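Long-range contacts in pectate lyase (Paenibacillus sp. 0602, PDB 5GT5), which cleaves polygalacturonate and partly methylated pectin by beta-elimination, acting within the chain, as a secreted lyase of the polysaccharide lyase 1 family that probably depends on calcium: residues M55-L60 with G109-H114; Y30-N35 with V51-N56; E131-W136 with V168-Y173. The protein carries 1 engineered substitution. All coordinates share one frame; numbering follows the deposited sequence.

Interaction 1 of 3, residues M55-L60 with G109-H114; sequences MNDLNL and GSKIKH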
loop_
_atom_site.group_PDB
_atom_site.type_symbol
_atom_site.label_atom_id
_atom_site.label_comp_id
_atom_site.label_asym_id
_atom_site.label_seq_id
_atom_site.Cartn_x
_atom_site.Cartn_y
_atom_site.Cartn_z
ATOM N N MET A 55 -27.385 -0.303 -9.501
ATOM C CA MET A 55 -28.637 -1.056 -9.466
ATOM C C MET A 55 -29.153 -1.435 -10.850
ATOM O O MET A 55 -29.994 -2.338 -10.978
ATOM C CB MET A 55 -29.718 -0.223 -8.739
ATOM C CG MET A 55 -29.329 0.206 -7.307
ATOM S SD MET A 55 -28.907 -1.180 -6.271
ATOM C CE MET A 55 -30.545 -1.934 -6.087
ATOM N N ASN A 56 -28.684 -0.726 -11.864
ATOM C CA ASN A 56 -29.161 -0.927 -13.234
ATOM C C ASN A 56 -28.114 -0.385 -14.192
ATOM O O ASN A 56 -27.149 0.247 -13.751
ATOM C CB ASN A 56 -30.522 -0.234 -13.440
ATOM C CG ASN A 56 -30.572 1.178 -12.843
ATOM O OD1 ASN A 56 -31.217 1.384 -11.821
ATOM N ND2 ASN A 56 -29.900 2.148 -13.470
ATOM N N ASP A 57 -28.277 -0.622 -15.489
ATOM C CA ASP A 57 -27.377 -0.020 -16.461
ATOM C C ASP A 57 -27.344 1.495 -16.292
ATOM O O ASP A 57 -28.376 2.121 -15.991
ATOM C CB ASP A 57 -27.796 -0.320 -17.913
ATOM C CG ASP A 57 -27.758 -1.798 -18.273
ATOM O OD1 ASP A 57 -27.214 -2.613 -17.505
ATOM O OD2 ASP A 57 -28.308 -2.151 -19.357
ATOM N N LEU A 58 -26.167 2.074 -16.497
ATOM C CA LEU A 58 -25.994 3.521 -16.412
ATOM C C LEU A 58 -25.491 4.109 -17.712
ATOM O O LEU A 58 -24.479 3.643 -18.294
ATOM C CB LEU A 58 -25.037 3.905 -15.278
ATOM C CG LEU A 58 -25.455 3.537 -13.846
ATOM C CD1 LEU A 58 -24.355 3.935 -12.890
ATOM C CD2 LEU A 58 -26.765 4.247 -13.489
ATOM N N ASN A 59 -26.195 5.127 -18.196
ATOM C CA ASN A 59 -25.821 5.847 -19.411
ATOM C C ASN A 59 -25.234 7.164 -18.986
ATOM O O ASN A 59 -25.956 8.090 -18.581
ATOM C CB ASN A 59 -27.079 6.039 -20.258
ATOM C CG ASN A 59 -27.610 4.730 -20.733
ATOM O OD1 ASN A 59 -26.889 3.988 -21.377
ATOM N ND2 ASN A 59 -28.839 4.395 -20.355
ATOM N N LEU A 60 -23.906 7.239 -19.024
ATOM C CA LEU A 60 -23.185 8.260 -18.276
ATOM C C LEU A 60 -22.507 9.332 -19.142
ATOM O O LEU A 60 -21.610 10.043 -18.694
ATOM C CB LEU A 60 -22.165 7.581 -17.334
ATOM C CG LEU A 60 -22.754 6.603 -16.326
ATOM C CD1 LEU A 60 -21.639 5.941 -15.526
ATOM C CD2 LEU A 60 -23.744 7.328 -15.391
ATOM N N GLY A 109 -24.637 -7.687 -13.095
ATOM C CA GLY A 109 -23.854 -7.384 -14.282
ATOM C C GLY A 109 -24.340 -6.166 -15.033
ATOM O O GLY A 109 -24.388 -6.193 -16.265
ATOM N N SER A 110 -24.695 -5.102 -14.321
ATOM C CA SER A 110 -25.093 -3.845 -14.941
ATOM C C SER A 110 -23.969 -3.256 -15.787
ATOM O O SER A 110 -22.779 -3.468 -15.521
ATOM C CB SER A 110 -25.480 -2.822 -13.871
ATOM O OG SER A 110 -26.688 -3.221 -13.197
ATOM N N LYS A 111 -24.364 -2.494 -16.798
ATOM C CA LYS A 111 -23.449 -1.867 -17.757
ATOM C C LYS A 111 -23.152 -0.419 -17.409
ATOM O O LYS A 111 -24.043 0.329 -16.961
ATOM C CB LYS A 111 -24.027 -1.922 -19.176
ATOM C CG LYS A 111 -24.202 -3.328 -19.713
ATOM C CD LYS A 111 -24.856 -3.297 -21.084
ATOM C CE LYS A 111 -25.178 -4.702 -21.545
ATOM N NZ LYS A 111 -25.582 -4.714 -22.975
ATOM N N ILE A 112 -21.904 -0.024 -17.610
ATOM C CA ILE A 112 -21.437 1.354 -17.484
ATOM C C ILE A 112 -21.111 1.828 -18.892
ATOM O O ILE A 112 -20.171 1.302 -19.508
ATOM C CB ILE A 112 -20.149 1.424 -16.638
ATOM C CG1 ILE A 112 -20.384 0.831 -15.233
ATOM C CG2 ILE A 112 -19.612 2.857 -16.533
ATOM C CD1 ILE A 112 -21.411 1.567 -14.441
ATOM N N LYS A 113 -21.872 2.787 -19.416
ATOM C CA LYS A 113 -21.759 3.221 -20.819
ATOM C C LYS A 113 -21.421 4.692 -20.940
ATOM O O LYS A 113 -21.901 5.515 -20.154
ATOM C CB LYS A 113 -23.064 2.941 -21.567
ATOM C CG LYS A 113 -23.391 1.468 -21.716
ATOM C CD LYS A 113 -24.569 1.270 -22.706
ATOM C CE LYS A 113 -25.886 1.309 -21.987
ATOM N NZ LYS A 113 -27.045 1.682 -22.895
ATOM N N HIS A 114 -20.576 5.011 -21.924
ATOM C CA HIS A 114 -20.296 6.393 -22.337
ATOM C C HIS A 114 -19.458 7.132 -21.343
ATOM O O HIS A 114 -19.485 8.364 -21.296
ATOM C CB HIS A 114 -21.580 7.180 -22.680
ATOM C CG HIS A 114 -22.538 6.373 -23.493
ATOM N ND1 HIS A 114 -23.910 6.471 -23.358
ATOM C CD2 HIS A 114 -22.305 5.375 -24.376
ATOM C CE1 HIS A 114 -24.481 5.590 -24.172
ATOM N NE2 HIS A 114 -23.530 4.924 -24.807
HETATM O O HOH W 1 -28.196 -0.582 -21.568
HETATM O O HOH W 2 -28.830 -4.015 -14.963
HETATM O O HOH W 3 -26.601 -5.426 -17.949
HETATM O O HOH W 4 -29.958 1.785 -21.027
#
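Leu58 N donates to Lys111 O across 2.8 Å, a bond nearly straight at 173°. The ladder continues with Lys113 N to Leu58 O and Leu60 N to Lys113 O. Asp57 adds a side-chain rung: its CG stands anti to its own carbonyl carbon (chi1 -63°), and OD1 takes the hydrogen of Lys111 N at 2.9 Å, with the donor above the carboxylate plane. One water donates to both OD1 and Gly109 O. Another donates to Asp57 OD2 and weakly accepts from Lys113 NZ. Beside Asp57, Asn59 and Lys113 run side by side; a bend at chi3 (-89°) swings CE of the lysine toward the amide, and NZ makes a weak bond to Asn59 OD1 at 2.8 Å. An alanine in place of Lys113 would probably leave Asn59 OD1 without this donor and the water on Asp57 OD2 without its link to the other strand.

The parallel pairing of Leu58 with Ile112 and Asn59 with Lys113, with CA atoms 5.2 and 5.0 Å apart, fits successive coils of the right-handed parallel beta-helix of this family. Away from the Asn59 and Lys113 face, Leu58 CD1 lies 4.1 Å from Ile112 CD1, and Leu60 CD1 lies 3.8 Å from Ile112 CG2. Leu60 also packs on helix 36-43. At the other end, Ser110 OG sits 3.3 Å from Asn56 C, while Ser110 N is bonded to Ser106 OG.

Interaction 2 of 3, residues Y30-N35 with V51-N56; sequences YKKVYN and VVEIMN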
loop_
_atom_site.group_PDB
_atom_site.type_symbol
_atom_site.label_atom_id
_atom_site.label_comp_id
_atom_site.label_asym_id
_atom_site.label_seq_id
_atom_site.Cartn_x
_atom_site.Cartn_y
_atom_site.Cartn_z
ATOM N N TYR A 30 -23.297 2.827 2.469
ATOM C CA TYR A 30 -23.674 1.918 1.380
ATOM C C TYR A 30 -24.667 2.665 0.518
ATOM O O TYR A 30 -25.798 2.953 0.992
ATOM C CB TYR A 30 -24.322 0.663 1.969
ATOM C CG TYR A 30 -24.576 -0.490 1.018
ATOM C CD1 TYR A 30 -25.434 -0.359 -0.078
ATOM C CD2 TYR A 30 -24.018 -1.735 1.275
ATOM C CE1 TYR A 30 -25.670 -1.434 -0.921
ATOM C CE2 TYR A 30 -24.258 -2.833 0.419
ATOM C CZ TYR A 30 -25.103 -2.666 -0.656
ATOM O OH TYR A 30 -25.337 -3.730 -1.488
ATOM N N LYS A 31 -24.277 3.014 -0.706
ATOM C CA LYS A 31 -25.114 3.800 -1.592
ATOM C C LYS A 31 -25.608 2.992 -2.772
ATOM O O LYS A 31 -24.802 2.438 -3.533
ATOM C CB LYS A 31 -24.385 5.040 -2.107
ATOM C CG LYS A 31 -23.886 5.978 -1.024
ATOM C CD LYS A 31 -25.028 6.515 -0.154
ATOM C CE LYS A 31 -24.464 7.554 0.783
ATOM N NZ LYS A 31 -25.556 8.039 1.687
ATOM N N LYS A 32 -26.920 2.936 -2.941
ATOM C CA LYS A 32 -27.546 2.308 -4.096
ATOM C C LYS A 32 -27.698 3.346 -5.175
ATOM O O LYS A 32 -28.289 4.411 -4.982
ATOM C CB LYS A 32 -28.907 1.713 -3.692
ATOM C CG LYS A 32 -28.742 0.485 -2.794
ATOM C CD LYS A 32 -30.071 -0.155 -2.417
ATOM C CE LYS A 32 -29.837 -1.338 -1.523
ATOM N NZ LYS A 32 -31.152 -1.987 -1.174
ATOM N N VAL A 33 -27.126 3.038 -6.329
ATOM C CA VAL A 33 -27.030 4.008 -7.406
ATOM C C VAL A 33 -27.943 3.625 -8.570
ATOM O O VAL A 33 -27.778 2.555 -9.196
ATOM C CB VAL A 33 -25.550 4.121 -7.856
ATOM C CG1 VAL A 33 -25.434 4.809 -9.204
ATOM C CG2 VAL A 33 -24.730 4.855 -6.786
ATOM N N TYR A 34 -28.899 4.510 -8.865
ATOM C CA TYR A 34 -29.881 4.253 -9.921
ATOM C C TYR A 34 -29.666 5.124 -11.130
ATOM O O TYR A 34 -30.192 4.836 -12.208
ATOM C CB TYR A 34 -31.298 4.488 -9.386
ATOM C CG TYR A 34 -31.651 3.607 -8.214
ATOM C CD1 TYR A 34 -31.393 4.005 -6.892
ATOM C CD2 TYR A 34 -32.257 2.374 -8.413
ATOM C CE1 TYR A 34 -31.724 3.170 -5.806
ATOM C CE2 TYR A 34 -32.566 1.545 -7.343
ATOM C CZ TYR A 34 -32.304 1.947 -6.051
ATOM O OH TYR A 34 -32.624 1.129 -4.993
ATOM N N ASN A 35 -28.894 6.191 -10.967
ATOM C CA ASN A 35 -28.685 7.158 -12.024
ATOM C C ASN A 35 -27.378 7.889 -11.810
ATOM O O ASN A 35 -26.684 7.634 -10.815
ATOM C CB ASN A 35 -29.889 8.108 -12.102
ATOM C CG ASN A 35 -30.097 8.886 -10.829
ATOM O OD1 ASN A 35 -29.176 9.489 -10.292
ATOM N ND2 ASN A 35 -31.339 8.884 -10.337
ATOM N N VAL A 51 -19.376 1.315 0.096
ATOM C CA VAL A 51 -19.901 0.410 -0.924
ATOM C C VAL A 51 -20.829 1.186 -1.813
ATOM O O VAL A 51 -21.730 1.891 -1.323
ATOM C CB VAL A 51 -20.637 -0.789 -0.305
ATOM C CG1 VAL A 51 -21.298 -1.631 -1.387
ATOM C CG2 VAL A 51 -19.692 -1.627 0.562
ATOM N N VAL A 52 -20.610 1.057 -3.120
ATOM C CA VAL A 52 -21.509 1.571 -4.141
ATOM C C VAL A 52 -22.127 0.375 -4.884
ATOM O O VAL A 52 -21.390 -0.400 -5.536
ATOM C CB VAL A 52 -20.761 2.506 -5.135
ATOM C CG1 VAL A 52 -21.717 2.910 -6.271
ATOM C CG2 VAL A 52 -20.203 3.745 -4.404
ATOM N N GLU A 53 -23.454 0.183 -4.761
ATOM C CA GLU A 53 -24.165 -0.832 -5.520
ATOM C C GLU A 53 -24.848 -0.170 -6.703
ATOM O O GLU A 53 -25.790 0.608 -6.539
ATOM C CB GLU A 53 -25.199 -1.585 -4.682
ATOM C CG GLU A 53 -25.776 -2.775 -5.500
ATOM C CD GLU A 53 -26.857 -3.549 -4.796
ATOM O OE1 GLU A 53 -27.062 -3.366 -3.584
ATOM O OE2 GLU A 53 -27.500 -4.369 -5.483
ATOM N N ILE A 54 -24.354 -0.469 -7.900
ATOM C CA ILE A 54 -24.979 -0.024 -9.141
ATOM C C ILE A 54 -26.212 -0.907 -9.359
ATOM O O ILE A 54 -26.103 -2.127 -9.364
ATOM C CB ILE A 54 -24.002 -0.218 -10.316
ATOM C CG1 ILE A 54 -22.671 0.478 -10.006
ATOM C CG2 ILE A 54 -24.611 0.239 -11.653
ATOM C CD1 ILE A 54 -22.817 1.948 -9.849
ATOM N N MET A 55 -27.385 -0.303 -9.501
ATOM C CA MET A 55 -28.637 -1.056 -9.466
ATOM C C MET A 55 -29.153 -1.435 -10.850
ATOM O O MET A 55 -29.994 -2.338 -10.978
ATOM C CB MET A 55 -29.718 -0.223 -8.739
ATOM C CG MET A 55 -29.329 0.206 -7.307
ATOM S SD MET A 55 -28.907 -1.180 -6.271
ATOM C CE MET A 55 -30.545 -1.934 -6.087
ATOM N N ASN A 56 -28.684 -0.726 -11.864
ATOM C CA ASN A 56 -29.161 -0.927 -13.234
ATOM C C ASN A 56 -28.114 -0.385 -14.192
ATOM O O ASN A 56 -27.149 0.247 -13.751
ATOM C CB ASN A 56 -30.522 -0.234 -13.440
ATOM C CG ASN A 56 -30.572 1.178 -12.843
ATOM O OD1 ASN A 56 -31.217 1.384 -11.821
ATOM N ND2 ASN A 56 -29.900 2.148 -13.470
#
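Tyr30 and Glu53 meet through a short hydrogen bond, the phenol OH donating to OE1 at 2.7 Å. OE1 lies at the edge of the ring, near its plane, and the OH approaches from above the carboxylate plane; ring and carboxylate are turned 78° apart. Tyr30 CG is anti to the backbone N (chi1 -170°), which puts CG on the Val51 side, and CG1 of that valine lies over one ring face, 3.9 Å from the centroid. At the far end Met55 CG sits over the face of Tyr34, 3.7 Å from its centroid, and SD completes an oblique Met-aromatic contact. Lys32 CB and CG rest against the same sulfur. Asn56 ND2 donates to Tyr34 O at 3.0 Å, nearly straight at 171°. On the face bearing Val33, its CG2 meets Val52 CG1 at 3.6 Å and its CG1 meets Ile54 CD1 at 3.9 Å.

Four parallel pairs, Tyr30 with Val51 through Val33 with Ile54, set the register of the strands, and the backbone bonds continue as far as Met55 N to Val33 O, 2.9 Å. Helix 36-43 packs on Val33 and Val52; Asn35 OD1 caps its first turn at Asp38 N. Phe105 of strand 102-106 touches Tyr30, Val51 and Glu53. Since OE1 also forms a salt bridge with Lys438, the phenol and the ammonium would probably stabilise a negatively charged Glu53 despite its burial.

Interaction 3 of 3, residues E131-W136 with V168-Y173; sequences EFDELW and VFNKAY. Engineered in segment 168-173: Val168 (natural residue Gly).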
loop_
_atom_site.group_PDB
_atom_site.type_symbol
_atom_site.label_atom_id
_atom_site.label_comp_id
_atom_site.label_asym_id
_atom_site.label_seq_id
_atom_site.Cartn_x
_atom_site.Cartn_y
_atom_site.Cartn_z
ATOM N N GLU A 131 -20.187 -4.553 -16.421
ATOM C CA GLU A 131 -19.835 -4.584 -17.835
ATOM C C GLU A 131 -19.650 -3.151 -18.324
ATOM O O GLU A 131 -20.412 -2.253 -17.963
ATOM C CB GLU A 131 -20.894 -5.319 -18.663
ATOM C CG GLU A 131 -20.577 -5.272 -20.176
ATOM C CD GLU A 131 -21.365 -6.274 -20.985
ATOM O OE1 GLU A 131 -22.246 -6.973 -20.447
ATOM O OE2 GLU A 131 -21.113 -6.349 -22.207
ATOM N N PHE A 132 -18.607 -2.946 -19.118
ATOM C CA PHE A 132 -18.210 -1.655 -19.620
ATOM C C PHE A 132 -18.351 -1.665 -21.135
ATOM O O PHE A 132 -17.826 -2.563 -21.815
ATOM C CB PHE A 132 -16.760 -1.377 -19.218
ATOM C CG PHE A 132 -16.570 -1.293 -17.737
ATOM C CD1 PHE A 132 -16.390 -2.435 -16.972
ATOM C CD2 PHE A 132 -16.590 -0.064 -17.110
ATOM C CE1 PHE A 132 -16.247 -2.325 -15.554
ATOM C CE2 PHE A 132 -16.405 0.054 -15.747
ATOM C CZ PHE A 132 -16.261 -1.072 -14.958
ATOM N N ASP A 133 -19.083 -0.685 -21.670
ATOM C CA ASP A 133 -19.413 -0.716 -23.096
ATOM C C ASP A 133 -19.595 0.687 -23.653
ATOM O O ASP A 133 -19.778 1.662 -22.891
ATOM C CB ASP A 133 -20.694 -1.553 -23.349
ATOM C CG ASP A 133 -20.796 -2.099 -24.767
ATOM O OD1 ASP A 133 -19.881 -1.910 -25.594
ATOM O OD2 ASP A 133 -21.852 -2.727 -25.047
ATOM N N GLU A 134 -19.552 0.771 -24.987
ATOM C CA GLU A 134 -19.857 1.986 -25.750
ATOM C C GLU A 134 -18.934 3.152 -25.415
ATOM O O GLU A 134 -19.357 4.232 -24.986
ATOM C CB GLU A 134 -21.360 2.330 -25.645
ATOM C CG GLU A 134 -22.224 1.170 -26.132
ATOM C CD GLU A 134 -23.721 1.480 -26.233
ATOM O OE1 GLU A 134 -24.150 2.637 -26.022
ATOM O OE2 GLU A 134 -24.455 0.505 -26.502
ATOM N N LEU A 135 -17.648 2.873 -25.590
ATOM C CA LEU A 135 -16.581 3.846 -25.371
ATOM C C LEU A 135 -15.555 3.749 -26.506
ATOM O O LEU A 135 -14.367 4.055 -26.306
ATOM C CB LEU A 135 -15.911 3.645 -23.997
ATOM C CG LEU A 135 -15.109 4.850 -23.471
ATOM C CD1 LEU A 135 -16.012 6.053 -23.181
ATOM C CD2 LEU A 135 -14.359 4.480 -22.216
ATOM N N TRP A 136 -16.016 3.359 -27.701
ATOM C CA TRP A 136 -15.167 3.321 -28.895
ATOM C C TRP A 136 -15.833 4.113 -30.006
ATOM O O TRP A 136 -17.059 4.098 -30.122
ATOM C CB TRP A 136 -14.920 1.876 -29.362
ATOM C CG TRP A 136 -14.138 1.772 -30.678
ATOM C CD1 TRP A 136 -12.775 1.688 -30.830
ATOM C CD2 TRP A 136 -14.695 1.768 -32.000
ATOM N NE1 TRP A 136 -12.457 1.617 -32.175
ATOM C CE2 TRP A 136 -13.612 1.667 -32.911
ATOM C CE3 TRP A 136 -16.012 1.839 -32.499
ATOM C CZ2 TRP A 136 -13.811 1.641 -34.292
ATOM C CZ3 TRP A 136 -16.212 1.798 -33.867
ATOM C CH2 TRP A 136 -15.126 1.720 -34.746
ATOM N N VAL A 168 -16.643 -7.294 -17.450
ATOM C CA VAL A 168 -16.601 -7.487 -18.899
ATOM C C VAL A 168 -16.328 -6.161 -19.582
ATOM O O VAL A 168 -16.936 -5.147 -19.218
ATOM C CB VAL A 168 -17.917 -8.055 -19.388
ATOM C CG1 VAL A 168 -17.962 -8.144 -20.934
ATOM C CG2 VAL A 168 -18.021 -9.381 -18.839
ATOM N N PHE A 169 -15.408 -6.177 -20.552
ATOM C CA PHE A 169 -15.014 -4.976 -21.282
ATOM C C PHE A 169 -15.184 -5.237 -22.763
ATOM O O PHE A 169 -14.774 -6.285 -23.257
ATOM C CB PHE A 169 -13.558 -4.624 -20.972
ATOM C CG PHE A 169 -13.291 -4.372 -19.517
ATOM C CD1 PHE A 169 -13.061 -5.430 -18.640
ATOM C CD2 PHE A 169 -13.306 -3.076 -19.024
ATOM C CE1 PHE A 169 -12.795 -5.198 -17.305
ATOM C CE2 PHE A 169 -13.053 -2.829 -17.678
ATOM C CZ PHE A 169 -12.800 -3.886 -16.816
ATOM N N ASN A 170 -15.789 -4.267 -23.447
ATOM C CA ASN A 170 -16.005 -4.325 -24.890
ATOM C C ASN A 170 -14.993 -3.414 -25.587
ATOM O O ASN A 170 -13.953 -3.119 -25.008
ATOM C CB ASN A 170 -17.453 -3.927 -25.192
ATOM C CG ASN A 170 -18.455 -4.937 -24.670
ATOM O OD1 ASN A 170 -18.793 -5.907 -25.374
ATOM N ND2 ASN A 170 -18.949 -4.722 -23.447
ATOM N N LYS A 171 -15.287 -2.905 -26.773
ATOM C CA LYS A 171 -14.314 -2.072 -27.479
ATOM C C LYS A 171 -14.105 -0.748 -26.760
ATOM O O LYS A 171 -15.047 -0.141 -26.228
ATOM C CB LYS A 171 -14.816 -1.772 -28.899
ATOM C CG LYS A 171 -14.767 -2.943 -29.863
ATOM C CD LYS A 171 -13.527 -2.909 -30.688
ATOM C CE LYS A 171 -13.558 -1.766 -31.744
ATOM N NZ LYS A 171 -12.164 -1.774 -32.289
ATOM N N ALA A 172 -12.864 -0.282 -26.757
ATOM C CA ALA A 172 -12.554 1.062 -26.301
ATOM C C ALA A 172 -11.667 1.745 -27.322
ATOM O O ALA A 172 -10.844 1.108 -27.980
ATOM C CB ALA A 172 -11.841 1.035 -24.926
ATOM N N TYR A 173 -11.825 3.057 -27.415
ATOM C CA TYR A 173 -10.996 3.869 -28.282
ATOM C C TYR A 173 -9.520 3.638 -27.994
ATOM O O TYR A 173 -8.734 3.402 -28.921
ATOM C CB TYR A 173 -11.389 5.344 -28.126
ATOM C CG TYR A 173 -10.647 6.326 -29.000
ATOM C CD1 TYR A 173 -9.366 6.743 -28.651
ATOM C CD2 TYR A 173 -11.214 6.837 -30.170
ATOM C CE1 TYR A 173 -8.660 7.647 -29.428
ATOM C CE2 TYR A 173 -10.518 7.790 -30.942
ATOM C CZ TYR A 173 -9.237 8.163 -30.576
ATOM O OH TYR A 173 -8.535 9.092 -31.304
HETATM O O HOH W 5 -18.472 -1.941 -27.827
HETATM O O HOH W 6 -21.619 -5.301 -27.295
HETATM O O HOH W 7 -17.440 0.525 -27.464
HETATM O O HOH W 8 -10.647 -0.104 -34.030
#
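Two adjacent coils of the parallel beta-helix meet where Glu131 pairs with Val168 and Phe132 with Phe169. Phe132 N donates to Val168 O at 2.8 Å. Val168, an engineered residue that replaces glycine, lays its CG1 3.8 Å from Glu131 OE2.

Asn170 grips the neighbouring strand with both hydrogens of its amide: ND2 donates to Glu131 OE2 at 3.0 Å, on the anti lone pair, and to Phe132 O at 2.9 Å. Each bond has an angle of 171° and lies close to the amide plane, so together they fix the rotation of the group. Asn170 N also donates to Phe132 O, giving that carbonyl two donors from one residue. The carboxylate of Asp133 stacks against the amide, its plane 26° away.

On the other face the rings of Phe132 and Phe169 are nearly parallel, 4° apart, but slid until they barely overlap, with centroids separated by 4.8 Å. Bends at chi2 and chi3 bring Lys171 CE over one face of Trp136, 3.5 Å from the centroid of its five-membered ring, and Lys171 NZ makes a cation-pi contact there at 3.8 Å while bonding to Ser240 O and Ser242 O. Tyr173, just before the probable calcium ligand Asp174, donates from N to Leu135 O at 2.9 Å. Phe193 continues the near-parallel rings from Phe169, an aromatic ladder of the kind found in the pectate lyase beta-helix.

Interactions 1 and 2 share Met55 and Asn56: strand 51-54 pairs with 30-33, and after this short link strand 58-59 pairs with 111-113. Their centres lie 10 Å apart, and Leu58 CD1 packs on Val33 CG1 at 3.9 Å. Interaction 3 is 11 Å from interaction 1 between centres, and strands 111-113 and 131-133 are neighbours: Ile112 N lies 2.7 Å from Glu131 O, and His114 NE2 is hydrogen-bonded to Glu134 OE1. Interactions 2 and 3 do not touch. Toward the probable calcium site, the side chain of Tyr173 lies about 4 Å from that of its sequence neighbour Asp174, and that of Leu135 about 6 Å from that of Asp152; interaction 2 lies away from it.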